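Local coordinates for putative pachytene checkpoint protein 2 (Caenorhabditis elegans, PDB 4XGU), which probably uses ATP binding and hydrolysis to remodel partner proteins as an AAA+ ATPase, with a role in meiotic chromosome recombination, at residues B[11-16]-B[35-40]; B[147-152]-B[315-320]; B[227-232]-B[278-283]; B[353-358]-B[370-375]. All coordinates share one frame; numbering follows the deposited sequence.

In the fold
The four contacts sample three parts of one AAA+ subunit. Interaction 1 lies in the Pch2 N-terminal domain, interactions 2 and 3 are built on the ATPase sheet and its helices, and interaction 4 lies in the C-terminal lid. No two share a helix or strand. Interactions 1 and 4 are largely buried and purely apolar across their segments, aliphatic groups meeting one another or, in interaction 4, also a phenylalanine ring. Interaction 2 is only partly buried and adds a salt bridge to its CH-pi packing. Interaction 3 sets a buried valine-leucine contact beside two glutamines whose amides bond, one of them weakly, to other residues. Interactions 3 and 4 are farthest apart (centres about 50 Å).

Interaction 1. Residues B[11-16]-B[35-40]; sequences IHAEIR and ELIKAA
Ile37 of helix 30-41 pushes its CD1 methyl between Ala13 and Ile15 of strand 12-16, and every contact between the two segments is of this apolar kind. The closest is methyl on methyl, Ile15 CD1 to Ile37 CD1 at 3.6 Å, and the same Ile15 CD1 lies 3.7 Å from Ile37 CG1. Both isoleucines set CG1 anti to the carbonyl carbon and then run on extended (chi2 177° in Ile15, 173° in Ile37), which carries each CD1 far enough from its backbone to meet the other. Ala13 CB touches Ile37 CD1 at 3.9 Å, while Leu36 adds a looser neighbour, its CD2 4.3 Å from Ile15 CD1.

Strand 12-16 is the middle strand of the three-stranded sheet of the Pch2 N-terminal domain, flanked by 68-72 and 95-98, and helix 30-41 packs on one face of it, its segment 35-40 running at 113° to strand 12-16. Ile71 and Ile95 of the flanking strands also touch Ile37, and Phe66 touches both Ile15 and Leu36.

The stronger polar side-chain bonds lie on the other side of the strand and at its end. Between the two inward residues, Glu14 points away from the helix, and its OE2 is hydrogen-bonded to His195 ND1 on helix 185-199 of the ATPase domain. Arg16 forms a salt bridge with Asp133.

Interaction 2. Residues B[147-152]-B[315-320]; sequences NEVMSY and IVKNVG
An ion pair, Glu148 with Lys317, and a CH-pi contact, Tyr152 with Ile315, join helix 145-161 to strand 315-318 at the edge of the ATPase sheet. Lys317 NZ donates to Glu148 OE2 in a salt bridge modelled at 2.5 Å, a length short enough to be doubtful in detail. The extended glutamate chain meets the lysine, bent at chi2, at about a right angle. Nearer the backbone, Lys317 CG packs on Val149 CG2 at 4.0 Å.

One turn further on, Tyr152 swings its ring out with CG anti to the backbone N (chi1 -168°), which lays it alongside Ile315, the two side chains running in opposite directions. The CD1 methyl of Ile315 sits over one ring face, 4.2 Å from the centroid of Tyr152 and 15° off the normal, while CG2 of Ile315 lies 3.6 Å from Tyr152 CE1. A serine in place of Tyr152 is likely to leave Ile315 CD1 and CG2 without the flat surface they pack on. Tyr152 also touches Thr392 of the second subunit. Strand 315-318 pairs with 174-178, which leads into the Walker A loop, and completes the 5-1-4-3-2 strand order characteristic of the AAA+ fold.

Interaction 3. Residues B[227-232]-B[278-283]; sequences KLVQKM and NALLTQ
On the helical turn that brings Leu280 up to Val229, Asn278 O accepts two hydrogen bonds, from Thr282 OG1 at 2.8 Å and from Thr282 N at 2.9 Å. The two donors arrive from opposite faces of the carbonyl plane, and the OG1 bond ties the threonine hydroxyl back onto its own helix. Across the interface the Val229-Leu280 packing is apolar: Val229 CG1 lies 4.0 Å from Leu280 CD1, and the two side chains meet at a slant. Leu280 holds its CG anti to the backbone N (chi1 -180°), which swings the branch end nearer to the valine than its CB direction suggests. Phe222 touches both residues and Phe233 adds to the packing on Leu280.

Helices 228-241 and 275-288 lie side by side, their segments 228-232 and 278-283 running 18° from parallel. Both belong to beta-alpha-beta connections of the AAA+ core: helix 228-241 leads into strand 245-251, and helix 275-288 into strand 293-299.

The buried Gln283 and the exposed Gln230 also approach each other. Gln283 CG rests 4.2 Å from Gln230 CA, but Gln230 OE1 and Gln283 NE2 stay 4.0 Å apart, too far for a hydrogen bond, with their amide planes turned 30° from one another. Gln283 OE1 accepts from Arg286 NH2 instead, and Gln230 NE2 makes a weak bond to Asp234 OD2. Asn278 packs on Phe218 of the second subunit.

Interaction 4. Residues B[353-358]-B[370-375]; sequences YWPQDI and EILFKI
Ile358 and Phe373 make the tight part of this contact, in which the loop before helix 367-378 of the AAA+ lid folds back onto that helix. Ile358 CD1 comes within 3.4 Å of Phe373 CD2 and within 4.0 Å of Phe373 CE2, meeting the ring obliquely, the two side chains at about a right angle. The isoleucine reaches it by setting CG1 anti to its backbone N (chi1 -157°) and staying extended beyond. Phe325 and Tyr328 of helix 324-340 also touch Ile358, and Arg365 forms a cation-pi pair with Phe373.

The packing is looser at Pro355, whose CB meets Leu372 CD2 at 4.1 Å. Between these two inward residues the loop turns to solvent: Asp357 is exposed, and its OD1 forms a salt bridge with Lys332. Gln356 curls back along the loop, its NE2 donating to Trp354 O at 2.6 Å in a bent bond (132° at the hydrogen) from above the carbonyl plane.

Interaction 1. Residues B[11-16]-B[35-40]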
loop_
_atom_site.group_PDB
_atom_site.type_symbol
_atom_site.label_atom_id
_atom_site.label_comp_id
_atom_site.label_asym_id
_atom_site.label_seq_id
_atom_site.Cartn_x
_atom_site.Cartn_y
_atom_site.Cartn_z
ATOM N N ILE B 11 16.453 -53.529 -12.410
ATOM C CA ILE B 11 17.371 -52.688 -13.157
ATOM C C ILE B 11 16.818 -52.513 -14.562
ATOM O O ILE B 11 16.277 -53.454 -15.143
ATOM C CB ILE B 11 18.786 -53.290 -13.220
ATOM C CG1 ILE B 11 19.233 -53.755 -11.836
ATOM C CG2 ILE B 11 19.769 -52.278 -13.783
ATOM C CD1 ILE B 11 20.643 -54.295 -11.804
ATOM N N HIS B 12 16.949 -51.309 -15.108
ATOM C CA HIS B 12 16.400 -51.015 -16.422
ATOM C C HIS B 12 17.492 -50.880 -17.475
ATOM O O HIS B 12 18.662 -50.661 -17.155
ATOM C CB HIS B 12 15.562 -49.737 -16.371
ATOM C CG HIS B 12 14.377 -49.829 -15.462
ATOM N ND1 HIS B 12 13.097 -50.060 -15.927
ATOM C CD2 HIS B 12 14.273 -49.724 -14.117
ATOM C CE1 HIS B 12 12.261 -50.091 -14.906
ATOM N NE2 HIS B 12 12.948 -49.891 -13.796
ATOM N N ALA B 13 17.102 -51.014 -18.736
ATOM C CA ALA B 13 18.028 -50.799 -19.832
ATOM C C ALA B 13 17.351 -50.040 -20.969
ATOM O O ALA B 13 16.289 -50.435 -21.452
ATOM C CB ALA B 13 18.585 -52.121 -20.328
ATOM N N GLU B 14 17.972 -48.941 -21.381
ATOM C CA GLU B 14 17.477 -48.142 -22.490
ATOM C C GLU B 14 18.399 -48.338 -23.680
ATOM O O GLU B 14 19.611 -48.190 -23.559
ATOM C CB GLU B 14 17.399 -46.663 -22.107
ATOM C CG GLU B 14 16.636 -46.401 -20.817
ATOM C CD GLU B 14 16.826 -44.986 -20.297
ATOM O OE1 GLU B 14 17.396 -44.152 -21.034
ATOM O OE2 GLU B 14 16.408 -44.711 -19.149
ATOM N N ILE B 15 17.825 -48.685 -24.826
ATOM C CA ILE B 15 18.619 -48.945 -26.018
ATOM C C ILE B 15 18.135 -48.111 -27.196
ATOM O O ILE B 15 16.983 -48.221 -27.613
ATOM C CB ILE B 15 18.572 -50.433 -26.403
ATOM C CG1 ILE B 15 19.115 -51.296 -25.263
ATOM C CG2 ILE B 15 19.357 -50.680 -27.681
ATOM C CD1 ILE B 15 19.026 -52.786 -25.533
ATOM N N ARG B 16 19.018 -47.274 -27.728
ATOM C CA ARG B 16 18.690 -46.463 -28.893
ATOM C C ARG B 16 19.045 -47.192 -30.185
ATOM O O ARG B 16 20.216 -47.472 -30.446
ATOM C CB ARG B 16 19.419 -45.119 -28.841
ATOM C CG ARG B 16 19.001 -44.153 -29.939
ATOM C CD ARG B 16 20.152 -43.269 -30.377
ATOM N NE ARG B 16 20.806 -42.607 -29.253
ATOM C CZ ARG B 16 21.907 -41.873 -29.366
ATOM N NH1 ARG B 16 22.473 -41.706 -30.554
ATOM N NH2 ARG B 16 22.444 -41.305 -28.295
ATOM N N GLU B 35 20.465 -60.603 -25.312
ATOM C CA GLU B 35 21.809 -61.160 -25.332
ATOM C C GLU B 35 22.831 -60.026 -25.289
ATOM O O GLU B 35 23.841 -60.109 -24.583
ATOM C CB GLU B 35 22.005 -62.035 -26.576
ATOM C CG GLU B 35 22.580 -63.428 -26.303
ATOM C CD GLU B 35 21.664 -64.310 -25.461
ATOM O OE1 GLU B 35 20.484 -63.946 -25.253
ATOM O OE2 GLU B 35 22.130 -65.378 -25.007
ATOM N N LEU B 36 22.554 -58.966 -26.043
ATOM C CA LEU B 36 23.376 -57.757 -26.031
ATOM C C LEU B 36 23.499 -57.170 -24.630
ATOM O O LEU B 36 24.588 -56.804 -24.193
ATOM C CB LEU B 36 22.790 -56.707 -26.974
ATOM C CG LEU B 36 23.336 -55.285 -26.814
ATOM C CD1 LEU B 36 24.793 -55.209 -27.245
ATOM C CD2 LEU B 36 22.485 -54.270 -27.572
ATOM N N ILE B 37 22.372 -57.081 -23.935
ATOM C CA ILE B 37 22.336 -56.493 -22.603
ATOM C C ILE B 37 23.084 -57.360 -21.590
ATOM O O ILE B 37 23.739 -56.842 -20.686
ATOM C CB ILE B 37 20.885 -56.274 -22.143
ATOM C CG1 ILE B 37 20.199 -55.266 -23.065
ATOM C CG2 ILE B 37 20.837 -55.773 -20.713
ATOM C CD1 ILE B 37 18.729 -55.100 -22.792
ATOM N N LYS B 38 23.002 -58.677 -21.748
ATOM C CA LYS B 38 23.737 -59.581 -20.870
ATOM C C LYS B 38 25.242 -59.397 -21.056
ATOM O O LYS B 38 26.002 -59.402 -20.087
ATOM C CB LYS B 38 23.344 -61.036 -21.131
ATOM N N ALA B 39 25.663 -59.219 -22.304
ATOM C CA ALA B 39 27.078 -59.057 -22.616
ATOM C C ALA B 39 27.589 -57.689 -22.181
ATOM O O ALA B 39 28.717 -57.558 -21.709
ATOM C CB ALA B 39 27.322 -59.265 -24.106
ATOM N N ALA B 40 26.752 -56.672 -22.344
ATOM C CA ALA B 40 27.128 -55.307 -22.003
ATOM C C ALA B 40 27.186 -55.086 -20.494
ATOM O O ALA B 40 27.926 -54.228 -20.020
ATOM C CB ALA B 40 26.159 -54.324 -22.639
#

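Interaction 2. Residues B[147-152]-B[315-320]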
loop_
_atom_site.group_PDB
_atom_site.type_symbol
_atom_site.label_atom_id
_atom_site.label_comp_id
_atom_site.label_asym_id
_atom_site.label_seq_id
_atom_site.Cartn_x
_atom_site.Cartn_y
_atom_site.Cartn_z
ATOM N N ASN B 147 19.511 -40.034 -8.265
ATOM C CA ASN B 147 18.774 -41.253 -7.962
ATOM C C ASN B 147 17.479 -40.971 -7.217
ATOM O O ASN B 147 16.455 -41.598 -7.489
ATOM C CB ASN B 147 19.639 -42.218 -7.148
ATOM C CG ASN B 147 20.506 -43.100 -8.022
ATOM O OD1 ASN B 147 20.160 -43.393 -9.168
ATOM N ND2 ASN B 147 21.640 -43.536 -7.483
ATOM N N GLU B 148 17.524 -40.025 -6.283
ATOM C CA GLU B 148 16.363 -39.728 -5.447
ATOM C C GLU B 148 15.216 -39.149 -6.267
ATOM O O GLU B 148 14.071 -39.581 -6.139
ATOM C CB GLU B 148 16.744 -38.762 -4.323
ATOM C CG GLU B 148 17.800 -39.303 -3.375
ATOM C CD GLU B 148 18.176 -38.311 -2.290
ATOM O OE1 GLU B 148 19.213 -38.521 -1.624
ATOM O OE2 GLU B 148 17.437 -37.322 -2.102
ATOM N N VAL B 149 15.533 -38.170 -7.108
ATOM C CA VAL B 149 14.536 -37.540 -7.967
ATOM C C VAL B 149 13.984 -38.528 -8.991
ATOM O O VAL B 149 12.769 -38.629 -9.179
ATOM C CB VAL B 149 15.124 -36.324 -8.701
ATOM C CG1 VAL B 149 14.145 -35.804 -9.741
ATOM C CG2 VAL B 149 15.486 -35.232 -7.707
ATOM N N MET B 150 14.888 -39.254 -9.642
ATOM C CA MET B 150 14.527 -40.248 -10.647
ATOM C C MET B 150 13.520 -41.275 -10.126
ATOM O O MET B 150 12.460 -41.474 -10.724
ATOM C CB MET B 150 15.788 -40.964 -11.144
ATOM C CG MET B 150 15.543 -42.048 -12.179
ATOM S SD MET B 150 14.914 -41.397 -13.738
ATOM C CE MET B 150 15.074 -42.845 -14.782
ATOM N N SER B 151 13.845 -41.918 -9.009
ATOM C CA SER B 151 13.001 -42.985 -8.479
ATOM C C SER B 151 11.659 -42.462 -7.977
ATOM O O SER B 151 10.628 -43.109 -8.164
ATOM C CB SER B 151 13.722 -43.732 -7.354
ATOM O OG SER B 151 13.907 -42.898 -6.226
ATOM N N TYR B 152 11.674 -41.291 -7.344
ATOM C CA TYR B 152 10.460 -40.713 -6.778
ATOM C C TYR B 152 9.478 -40.298 -7.863
ATOM O O TYR B 152 8.290 -40.611 -7.790
ATOM C CB TYR B 152 10.796 -39.509 -5.895
ATOM C CG TYR B 152 9.648 -39.026 -5.036
ATOM C CD1 TYR B 152 8.758 -38.066 -5.504
ATOM C CD2 TYR B 152 9.460 -39.521 -3.753
ATOM C CE1 TYR B 152 7.712 -37.618 -4.718
ATOM C CE2 TYR B 152 8.419 -39.077 -2.960
ATOM C CZ TYR B 152 7.548 -38.126 -3.448
ATOM O OH TYR B 152 6.508 -37.682 -2.662
ATOM N N ILE B 315 7.017 -33.098 -4.146
ATOM C CA ILE B 315 8.334 -33.110 -3.533
ATOM C C ILE B 315 9.103 -31.837 -3.881
ATOM O O ILE B 315 9.067 -31.366 -5.018
ATOM C CB ILE B 315 9.140 -34.347 -3.976
ATOM C CG1 ILE B 315 10.542 -34.329 -3.366
ATOM C CG2 ILE B 315 9.211 -34.433 -5.497
ATOM C CD1 ILE B 315 11.390 -35.516 -3.758
ATOM N N VAL B 316 9.778 -31.272 -2.885
ATOM C CA VAL B 316 10.621 -30.104 -3.096
ATOM C C VAL B 316 12.075 -30.464 -2.829
ATOM O O VAL B 316 12.440 -30.805 -1.704
ATOM C CB VAL B 316 10.212 -28.936 -2.190
ATOM C CG1 VAL B 316 11.151 -27.759 -2.392
ATOM C CG2 VAL B 316 8.772 -28.527 -2.465
ATOM N N LYS B 317 12.900 -30.396 -3.871
ATOM C CA LYS B 317 14.312 -30.733 -3.753
ATOM C C LYS B 317 15.207 -29.508 -3.886
ATOM O O LYS B 317 15.087 -28.739 -4.841
ATOM C CB LYS B 317 14.704 -31.771 -4.804
ATOM C CG LYS B 317 14.622 -33.203 -4.317
ATOM C CD LYS B 317 15.609 -33.447 -3.186
ATOM C CE LYS B 317 15.498 -34.865 -2.653
ATOM N NZ LYS B 317 16.484 -35.129 -1.568
ATOM N N ASN B 318 16.105 -29.338 -2.922
ATOM C CA ASN B 318 17.082 -28.258 -2.965
ATOM C C ASN B 318 18.381 -28.714 -3.610
ATOM O O ASN B 318 19.008 -29.669 -3.158
ATOM C CB ASN B 318 17.357 -27.720 -1.559
ATOM C CG ASN B 318 16.383 -26.630 -1.153
ATOM O OD1 ASN B 318 15.753 -26.700 -0.096
ATOM N ND2 ASN B 318 16.254 -25.613 -1.998
ATOM N N VAL B 319 18.778 -28.027 -4.675
ATOM C CA VAL B 319 20.024 -28.336 -5.360
ATOM C C VAL B 319 21.060 -27.264 -5.056
ATOM O O VAL B 319 20.894 -26.105 -5.439
ATOM C CB VAL B 319 19.823 -28.441 -6.878
ATOM C CG1 VAL B 319 21.045 -29.052 -7.522
ATOM C CG2 VAL B 319 18.589 -29.270 -7.191
ATOM N N GLY B 320 22.124 -27.647 -4.361
ATOM C CA GLY B 320 23.132 -26.688 -3.951
ATOM C C GLY B 320 24.269 -26.575 -4.944
ATOM O O GLY B 320 24.370 -27.377 -5.874
#

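Interaction 3. Residues B[227-232]-B[278-283]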
loop_
_atom_site.group_PDB
_atom_site.type_symbol
_atom_site.label_atom_id
_atom_site.label_comp_id
_atom_site.label_asym_id
_atom_site.label_seq_id
_atom_site.Cartn_x
_atom_site.Cartn_y
_atom_site.Cartn_z
ATOM N N LYS B 227 -4.263 -12.492 -21.070
ATOM C CA LYS B 227 -5.281 -13.538 -21.040
ATOM C C LYS B 227 -4.728 -14.856 -21.565
ATOM O O LYS B 227 -5.273 -15.923 -21.287
ATOM C CB LYS B 227 -6.507 -13.117 -21.861
ATOM C CG LYS B 227 -6.255 -12.988 -23.362
ATOM C CD LYS B 227 -6.702 -14.230 -24.122
ATOM C CE LYS B 227 -6.300 -14.167 -25.586
ATOM N NZ LYS B 227 -6.704 -15.395 -26.332
ATOM N N LEU B 228 -3.638 -14.772 -22.320
ATOM C CA LEU B 228 -3.145 -15.911 -23.087
ATOM C C LEU B 228 -2.419 -16.967 -22.257
ATOM O O LEU B 228 -2.022 -18.001 -22.791
ATOM C CB LEU B 228 -2.229 -15.419 -24.206
ATOM C CG LEU B 228 -1.191 -14.372 -23.805
ATOM C CD1 LEU B 228 0.214 -14.926 -23.961
ATOM C CD2 LEU B 228 -1.379 -13.110 -24.634
ATOM N N VAL B 229 -2.238 -16.716 -20.965
ATOM C CA VAL B 229 -1.768 -17.772 -20.077
ATOM C C VAL B 229 -2.822 -18.871 -20.089
ATOM O O VAL B 229 -2.501 -20.057 -20.143
ATOM C CB VAL B 229 -1.530 -17.274 -18.639
ATOM C CG1 VAL B 229 -1.111 -18.430 -17.740
ATOM C CG2 VAL B 229 -0.480 -16.174 -18.623
ATOM N N GLN B 230 -4.085 -18.458 -20.061
ATOM C CA GLN B 230 -5.209 -19.374 -20.211
ATOM C C GLN B 230 -5.182 -20.051 -21.576
ATOM O O GLN B 230 -5.352 -21.266 -21.684
ATOM C CB GLN B 230 -6.533 -18.632 -20.021
ATOM C CG GLN B 230 -7.734 -19.368 -20.583
ATOM C CD GLN B 230 -8.800 -19.618 -19.542
ATOM O OE1 GLN B 230 -8.903 -18.890 -18.556
ATOM N NE2 GLN B 230 -9.600 -20.658 -19.751
ATOM N N LYS B 231 -4.968 -19.250 -22.616
ATOM C CA LYS B 231 -4.910 -19.747 -23.987
ATOM C C LYS B 231 -3.778 -20.755 -24.168
ATOM O O LYS B 231 -3.930 -21.757 -24.869
ATOM C CB LYS B 231 -4.739 -18.581 -24.963
ATOM C CG LYS B 231 -4.551 -18.996 -26.411
ATOM C CD LYS B 231 -4.302 -17.787 -27.297
ATOM C CE LYS B 231 -4.030 -18.204 -28.735
ATOM N NZ LYS B 231 -3.760 -17.035 -29.620
ATOM N N MET B 232 -2.645 -20.484 -23.529
ATOM C CA MET B 232 -1.487 -21.362 -23.624
ATOM C C MET B 232 -1.759 -22.697 -22.946
ATOM O O MET B 232 -1.454 -23.756 -23.494
ATOM C CB MET B 232 -0.260 -20.696 -23.001
ATOM C CG MET B 232 1.008 -21.523 -23.094
ATOM S SD MET B 232 2.413 -20.674 -22.351
ATOM C CE MET B 232 1.782 -20.374 -20.703
ATOM N N ASN B 278 -2.747 -15.846 -10.427
ATOM C CA ASN B 278 -3.921 -16.577 -9.976
ATOM C C ASN B 278 -4.448 -17.444 -11.106
ATOM O O ASN B 278 -4.850 -18.588 -10.894
ATOM C CB ASN B 278 -5.009 -15.619 -9.484
ATOM C CG ASN B 278 -6.303 -16.335 -9.140
ATOM O OD1 ASN B 278 -6.438 -16.915 -8.061
ATOM N ND2 ASN B 278 -7.263 -16.295 -10.058
ATOM N N ALA B 279 -4.439 -16.885 -12.312
ATOM C CA ALA B 279 -4.823 -17.632 -13.502
ATOM C C ALA B 279 -3.835 -18.765 -13.736
ATOM O O ALA B 279 -4.228 -19.882 -14.067
ATOM C CB ALA B 279 -4.886 -16.717 -14.714
ATOM N N LEU B 280 -2.553 -18.467 -13.552
ATOM C CA LEU B 280 -1.499 -19.459 -13.718
ATOM C C LEU B 280 -1.710 -20.641 -12.776
ATOM O O LEU B 280 -1.723 -21.794 -13.209
ATOM C CB LEU B 280 -0.125 -18.831 -13.474
ATOM C CG LEU B 280 1.068 -19.777 -13.629
ATOM C CD1 LEU B 280 1.332 -20.077 -15.098
ATOM C CD2 LEU B 280 2.308 -19.208 -12.954
ATOM N N LEU B 281 -1.882 -20.346 -11.491
ATOM C CA LEU B 281 -2.088 -21.377 -10.474
ATOM C C LEU B 281 -3.377 -22.160 -10.708
ATOM O O LEU B 281 -3.428 -23.369 -10.479
ATOM C CB LEU B 281 -2.104 -20.755 -9.077
ATOM C CG LEU B 281 -0.821 -20.918 -8.253
ATOM C CD1 LEU B 281 0.361 -20.243 -8.932
ATOM C CD2 LEU B 281 -1.015 -20.377 -6.846
ATOM N N THR B 282 -4.416 -21.464 -11.161
ATOM C CA THR B 282 -5.668 -22.112 -11.532
ATOM C C THR B 282 -5.451 -23.027 -12.734
ATOM O O THR B 282 -5.933 -24.162 -12.758
ATOM C CB THR B 282 -6.765 -21.082 -11.855
ATOM O OG1 THR B 282 -7.055 -20.310 -10.683
ATOM C CG2 THR B 282 -8.032 -21.777 -12.325
ATOM N N GLN B 283 -4.710 -22.535 -13.724
ATOM C CA GLN B 283 -4.397 -23.327 -14.908
ATOM C C GLN B 283 -3.463 -24.481 -14.565
ATOM O O GLN B 283 -3.526 -25.542 -15.187
ATOM C CB GLN B 283 -3.776 -22.452 -15.998
ATOM C CG GLN B 283 -4.766 -21.526 -16.667
ATOM C CD GLN B 283 -6.052 -22.232 -17.027
ATOM O OE1 GLN B 283 -6.061 -23.148 -17.850
ATOM N NE2 GLN B 283 -7.146 -21.822 -16.400
#

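Interaction 4. Residues B[353-358]-B[370-375]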
loop_
_atom_site.group_PDB
_atom_site.type_symbol
_atom_site.label_atom_id
_atom_site.label_comp_id
_atom_site.label_asym_id
_atom_site.label_seq_id
_atom_site.Cartn_x
_atom_site.Cartn_y
_atom_site.Cartn_z
ATOM N N TYR B 353 48.604 -42.471 -14.714
ATOM C CA TYR B 353 49.133 -41.271 -14.079
ATOM C C TYR B 353 48.185 -40.081 -14.293
ATOM O O TYR B 353 48.155 -39.144 -13.493
ATOM C CB TYR B 353 50.532 -40.978 -14.630
ATOM C CG TYR B 353 51.446 -40.164 -13.734
ATOM C CD1 TYR B 353 50.966 -39.516 -12.603
ATOM C CD2 TYR B 353 52.799 -40.042 -14.031
ATOM C CE1 TYR B 353 51.805 -38.770 -11.794
ATOM C CE2 TYR B 353 53.645 -39.302 -13.229
ATOM C CZ TYR B 353 53.143 -38.669 -12.112
ATOM O OH TYR B 353 53.984 -37.932 -11.310
ATOM N N TRP B 354 47.408 -40.133 -15.375
ATOM C CA TRP B 354 46.344 -39.157 -15.616
ATOM C C TRP B 354 45.372 -39.134 -14.437
ATOM O O TRP B 354 45.189 -40.154 -13.767
ATOM C CB TRP B 354 45.588 -39.483 -16.912
ATOM C CG TRP B 354 46.206 -38.927 -18.174
ATOM C CD1 TRP B 354 47.471 -39.145 -18.636
ATOM C CD2 TRP B 354 45.560 -38.089 -19.138
ATOM N NE1 TRP B 354 47.661 -38.480 -19.825
ATOM C CE2 TRP B 354 46.506 -37.826 -20.160
ATOM C CE3 TRP B 354 44.289 -37.524 -19.248
ATOM C CZ2 TRP B 354 46.211 -37.026 -21.261
ATOM C CZ3 TRP B 354 43.996 -36.732 -20.341
ATOM C CH2 TRP B 354 44.956 -36.491 -21.335
ATOM N N PRO B 355 44.753 -37.970 -14.172
ATOM C CA PRO B 355 43.780 -37.863 -13.079
ATOM C C PRO B 355 42.620 -38.840 -13.235
ATOM O O PRO B 355 42.016 -38.930 -14.306
ATOM C CB PRO B 355 43.294 -36.410 -13.173
ATOM C CG PRO B 355 43.684 -35.954 -14.543
ATOM C CD PRO B 355 44.948 -36.682 -14.855
ATOM N N GLN B 356 42.327 -39.572 -12.165
ATOM C CA GLN B 356 41.293 -40.597 -12.181
ATOM C C GLN B 356 40.104 -40.171 -11.330
ATOM O O GLN B 356 40.102 -39.081 -10.758
ATOM C CB GLN B 356 41.853 -41.925 -11.667
ATOM C CG GLN B 356 43.212 -42.286 -12.235
ATOM C CD GLN B 356 43.138 -42.735 -13.680
ATOM O OE1 GLN B 356 42.162 -43.360 -14.098
ATOM N NE2 GLN B 356 44.171 -42.418 -14.453
ATOM N N ASP B 357 39.099 -41.034 -11.246
ATOM C CA ASP B 357 37.956 -40.783 -10.375
ATOM C C ASP B 357 38.390 -40.848 -8.915
ATOM O O ASP B 357 39.055 -41.793 -8.494
ATOM C CB ASP B 357 36.832 -41.783 -10.647
ATOM C CG ASP B 357 36.245 -41.632 -12.037
ATOM O OD1 ASP B 357 36.410 -40.548 -12.640
ATOM O OD2 ASP B 357 35.615 -42.594 -12.525
ATOM N N ILE B 358 38.006 -39.831 -8.152
ATOM C CA ILE B 358 38.490 -39.652 -6.790
ATOM C C ILE B 358 37.462 -40.139 -5.762
ATOM O O ILE B 358 37.570 -39.855 -4.568
ATOM C CB ILE B 358 38.845 -38.160 -6.539
ATOM C CG1 ILE B 358 39.842 -38.003 -5.387
ATOM C CG2 ILE B 358 37.587 -37.317 -6.344
ATOM C CD1 ILE B 358 40.207 -36.568 -5.119
ATOM N N GLU B 370 45.738 -35.068 -7.226
ATOM C CA GLU B 370 45.799 -34.205 -6.050
ATOM C C GLU B 370 45.904 -32.728 -6.432
ATOM O O GLU B 370 45.245 -31.878 -5.830
ATOM C CB GLU B 370 46.980 -34.602 -5.158
ATOM C CG GLU B 370 47.096 -33.797 -3.871
ATOM C CD GLU B 370 45.971 -34.085 -2.892
ATOM O OE1 GLU B 370 45.364 -35.172 -2.980
ATOM O OE2 GLU B 370 45.694 -33.220 -2.032
ATOM N N ILE B 371 46.736 -32.426 -7.426
ATOM C CA ILE B 371 46.904 -31.050 -7.890
ATOM C C ILE B 371 45.585 -30.508 -8.432
ATOM O O ILE B 371 45.218 -29.362 -8.166
ATOM C CB ILE B 371 47.992 -30.938 -8.978
ATOM C CG1 ILE B 371 49.369 -31.255 -8.399
ATOM C CG2 ILE B 371 48.023 -29.539 -9.561
ATOM C CD1 ILE B 371 50.448 -31.392 -9.447
ATOM N N LEU B 372 44.872 -31.341 -9.183
ATOM C CA LEU B 372 43.574 -30.963 -9.730
ATOM C C LEU B 372 42.552 -30.758 -8.618
ATOM O O LEU B 372 41.712 -29.862 -8.694
ATOM C CB LEU B 372 43.076 -32.021 -10.717
ATOM C CG LEU B 372 41.716 -31.758 -11.368
ATOM C CD1 LEU B 372 41.712 -30.409 -12.068
ATOM C CD2 LEU B 372 41.367 -32.869 -12.344
ATOM N N PHE B 373 42.632 -31.591 -7.585
ATOM C CA PHE B 373 41.762 -31.448 -6.423
ATOM C C PHE B 373 42.038 -30.131 -5.707
ATOM O O PHE B 373 41.124 -29.494 -5.178
ATOM C CB PHE B 373 41.949 -32.618 -5.457
ATOM C CG PHE B 373 40.992 -32.604 -4.298
ATOM C CD1 PHE B 373 41.320 -31.966 -3.112
ATOM C CD2 PHE B 373 39.761 -33.227 -4.396
ATOM C CE1 PHE B 373 40.438 -31.951 -2.050
ATOM C CE2 PHE B 373 38.876 -33.219 -3.338
ATOM C CZ PHE B 373 39.214 -32.580 -2.164
ATOM N N LYS B 374 43.309 -29.737 -5.691
ATOM C CA LYS B 374 43.727 -28.488 -5.068
ATOM C C LYS B 374 43.109 -27.308 -5.810
ATOM O O LYS B 374 42.758 -26.295 -5.205
ATOM C CB LYS B 374 45.255 -28.384 -5.053
ATOM C CG LYS B 374 45.826 -27.459 -3.984
ATOM C CD LYS B 374 46.088 -26.060 -4.520
ATOM C CE LYS B 374 46.809 -25.210 -3.488
ATOM N NZ LYS B 374 45.996 -25.033 -2.252
ATOM N N ILE B 375 42.975 -27.451 -7.126
ATOM C CA ILE B 375 42.315 -26.443 -7.946
ATOM C C ILE B 375 40.844 -26.345 -7.563
ATOM O O ILE B 375 40.290 -25.250 -7.456
ATOM C CB ILE B 375 42.441 -26.762 -9.449
ATOM C CG1 ILE B 375 43.909 -26.741 -9.877
ATOM C CG2 ILE B 375 41.637 -25.774 -10.281
ATOM C CD1 ILE B 375 44.115 -27.007 -11.350
#